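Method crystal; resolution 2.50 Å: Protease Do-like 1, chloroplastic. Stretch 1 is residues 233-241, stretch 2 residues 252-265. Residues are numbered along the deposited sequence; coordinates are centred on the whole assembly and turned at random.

Stretch 1 233-241: PILGIKFAP
Stretch 2, residues 252-265: GVLVLDAPPSGPAG

A short antiparallel pairing can be held by backbone hydrogen bonds while side-chain rotamers fill the space around it, as these stretches of Protease Do-like 1 illustrate. Lys238 (phi/psi -106/121) pairs with Asp257 (-149/139; chi1 -164°, t): Lys238 N donates to Asp257 O at 3.0 Å, and Lys238 O accepts from both Leu256 N (2.9 Å) and Asp257 N (3.2 Å). This double acceptance marks a beta bulge, with Leu256 at -89/-40, beyond which Phe239 pairs with Val255 (chi1 -25°, between wells) without a direct hydrogen bond, CA to CA 4.5 Å, and their side chains diverge. Ala240 N then donates to Leu254 O (3.2 Å). At the other end, a type I turn from Pro259 to Gly262 leads into a helix, whose Ala264 N donates to Leu235 O at 2.8 Å.

Ile237, Phe239, Val253, Leu256 and Ala264 are buried, which suits apolar side chains. Ile237, chi1 73° (p) and chi2 168° (t), sets CG2 3.6 Å from Ala264 CB, whose small size leaves room, and CD1 3.9 Å from Val255 CG1. Phe239, chi1 52° and chi2 -78°, leads its ring away, yet its CB lies 3.3 Å from Val253 CG1 (Val253 chi1 t). Leu256, m then t, points toward the partner and brings CD2 3.7 Å from Ala240 CB. Extended Lys238 (m, t, t, t) carries its amine away, suiting an exposed site. Gly236, at 81/40, must lack a side chain: a CB would clash with Pro263 CD. The contact buries 650 Å², both sides summed.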

# COMPACT_ATOMS: atom_id res chain seq x y z
N PRO B 233 -20.36 31.48 23.53
CA PRO B 233 -21.64 30.92 24.00
C PRO B 233 -21.90 29.46 23.60
O PRO B 233 -21.40 29.00 22.59
CB PRO B 233 -22.66 31.84 23.36
CG PRO B 233 -21.99 32.12 21.99
CD PRO B 233 -20.55 32.37 22.37
N ILE B 234 -22.69 28.75 24.39
CA ILE B 234 -23.05 27.39 24.06
C ILE B 234 -24.49 27.14 24.41
O ILE B 234 -25.02 27.77 25.31
CB ILE B 234 -22.23 26.35 24.79
CG1 ILE B 234 -22.59 26.37 26.27
CG2 ILE B 234 -20.78 26.59 24.52
CD1 ILE B 234 -22.00 25.17 27.01
N LEU B 235 -25.10 26.19 23.69
CA LEU B 235 -26.49 25.79 23.91
C LEU B 235 -26.46 24.66 24.90
O LEU B 235 -27.44 24.38 25.59
CB LEU B 235 -27.10 25.24 22.64
CG LEU B 235 -28.21 25.99 21.92
CD1 LEU B 235 -28.60 25.17 20.70
CD2 LEU B 235 -29.41 26.19 22.81
N GLY B 236 -25.31 24.01 24.95
CA GLY B 236 -25.17 22.90 25.86
C GLY B 236 -25.76 21.61 25.31
O GLY B 236 -26.41 20.86 26.06
N ILE B 237 -25.58 21.35 24.01
CA ILE B 237 -26.07 20.08 23.45
C ILE B 237 -25.04 19.38 22.57
O ILE B 237 -24.23 20.03 21.90
CB ILE B 237 -27.35 20.25 22.60
CG1 ILE B 237 -27.03 20.92 21.28
CG2 ILE B 237 -28.34 21.12 23.32
CD1 ILE B 237 -28.17 20.86 20.32
N LYS B 238 -25.05 18.04 22.61
CA LYS B 238 -24.18 17.23 21.74
C LYS B 238 -25.16 16.69 20.72
O LYS B 238 -26.14 16.05 21.08
CB LYS B 238 -23.55 16.05 22.48
CG LYS B 238 -22.25 16.38 23.17
CD LYS B 238 -21.72 15.19 23.96
CE LYS B 238 -20.47 15.51 24.79
NZ LYS B 238 -19.99 14.30 25.55
N PHE B 239 -24.95 16.98 19.45
CA PHE B 239 -25.86 16.46 18.46
C PHE B 239 -25.26 15.39 17.59
O PHE B 239 -24.05 15.09 17.65
CB PHE B 239 -26.42 17.57 17.58
CG PHE B 239 -25.39 18.44 16.97
CD1 PHE B 239 -24.78 19.43 17.72
CD2 PHE B 239 -25.02 18.27 15.66
CE1 PHE B 239 -23.82 20.24 17.15
CE2 PHE B 239 -24.06 19.07 15.09
CZ PHE B 239 -23.46 20.06 15.83
N ALA B 240 -26.13 14.80 16.79
CA ALA B 240 -25.76 13.75 15.88
C ALA B 240 -25.23 14.40 14.62
O ALA B 240 -25.76 15.42 14.18
CB ALA B 240 -26.98 12.89 15.56
N PRO B 241 -24.16 13.84 14.04
CA PRO B 241 -23.57 14.39 12.81
C PRO B 241 -24.51 14.16 11.62
O PRO B 241 -25.25 13.18 11.60
CB PRO B 241 -22.26 13.62 12.67
CG PRO B 241 -21.91 13.33 14.12
CD PRO B 241 -23.24 12.88 14.67
N GLY B 252 -34.01 18.58 10.70
CA GLY B 252 -32.98 19.42 11.31
C GLY B 252 -31.86 18.72 12.07
O GLY B 252 -31.28 17.76 11.57
N VAL B 253 -31.56 19.20 13.28
CA VAL B 253 -30.49 18.63 14.11
C VAL B 253 -31.07 17.82 15.26
O VAL B 253 -31.84 18.34 16.07
CB VAL B 253 -29.59 19.72 14.72
CG1 VAL B 253 -28.35 19.10 15.31
CG2 VAL B 253 -29.22 20.73 13.69
N LEU B 254 -30.66 16.56 15.37
CA LEU B 254 -31.14 15.68 16.43
C LEU B 254 -30.31 15.88 17.70
O LEU B 254 -29.12 15.58 17.69
CB LEU B 254 -30.99 14.22 15.97
CG LEU B 254 -31.56 13.04 16.76
CD1 LEU B 254 -31.06 11.77 16.10
CD2 LEU B 254 -31.13 13.07 18.20
N VAL B 255 -30.90 16.38 18.78
CA VAL B 255 -30.05 16.50 19.96
C VAL B 255 -29.94 15.12 20.58
O VAL B 255 -30.93 14.43 20.79
CB VAL B 255 -30.54 17.58 21.03
CG1 VAL B 255 -31.40 18.66 20.39
CG2 VAL B 255 -31.20 16.92 22.19
N LEU B 256 -28.71 14.69 20.81
CA LEU B 256 -28.46 13.40 21.39
C LEU B 256 -28.43 13.57 22.90
O LEU B 256 -28.95 12.73 23.64
CB LEU B 256 -27.11 12.88 20.90
CG LEU B 256 -27.01 12.74 19.37
CD1 LEU B 256 -25.63 12.21 18.99
CD2 LEU B 256 -28.10 11.79 18.87
N ASP B 257 -27.84 14.67 23.36
CA ASP B 257 -27.76 14.92 24.81
C ASP B 257 -27.78 16.41 25.18
O ASP B 257 -27.16 17.26 24.52
CB ASP B 257 -26.49 14.29 25.38
CG ASP B 257 -26.53 14.17 26.89
OD1 ASP B 257 -25.48 14.36 27.54
OD2 ASP B 257 -27.60 13.87 27.44
N ALA B 258 -28.51 16.70 26.25
CA ALA B 258 -28.63 18.05 26.78
C ALA B 258 -28.46 17.87 28.27
O ALA B 258 -29.45 17.64 29.00
CB ALA B 258 -30.00 18.64 26.48
N PRO B 259 -27.20 17.92 28.74
CA PRO B 259 -26.81 17.77 30.14
C PRO B 259 -27.65 18.72 30.99
O PRO B 259 -27.80 19.89 30.65
CB PRO B 259 -25.33 18.13 30.14
CG PRO B 259 -24.88 17.74 28.76
CD PRO B 259 -26.03 18.26 27.91
N PRO B 260 -28.20 18.23 32.11
CA PRO B 260 -29.04 19.02 33.01
C PRO B 260 -28.35 20.28 33.52
O PRO B 260 -29.01 21.24 33.93
CB PRO B 260 -29.37 18.03 34.12
CG PRO B 260 -28.13 17.21 34.21
CD PRO B 260 -27.83 16.95 32.74
N SER B 261 -27.03 20.27 33.47
CA SER B 261 -26.22 21.39 33.93
C SER B 261 -25.90 22.46 32.88
O SER B 261 -25.13 23.39 33.17
CB SER B 261 -24.92 20.83 34.53
OG SER B 261 -23.78 21.39 33.89
N GLY B 262 -26.47 22.35 31.68
CA GLY B 262 -26.21 23.33 30.62
C GLY B 262 -27.43 24.15 30.23
O GLY B 262 -28.52 23.91 30.76
N PRO B 263 -27.31 25.11 29.30
CA PRO B 263 -28.45 25.94 28.89
C PRO B 263 -29.70 25.22 28.40
O PRO B 263 -30.77 25.42 28.97
CB PRO B 263 -27.85 26.84 27.83
CG PRO B 263 -26.46 27.04 28.34
CD PRO B 263 -26.06 25.64 28.75
N ALA B 264 -29.58 24.40 27.36
CA ALA B 264 -30.76 23.67 26.85
C ALA B 264 -31.22 22.65 27.89
O ALA B 264 -32.40 22.24 27.93
CB ALA B 264 -30.42 22.96 25.55
N GLY B 265 -30.29 22.22 28.74
CA GLY B 265 -30.67 21.30 29.79
C GLY B 265 -31.61 21.99 30.77
O GLY B 265 -32.74 21.53 30.97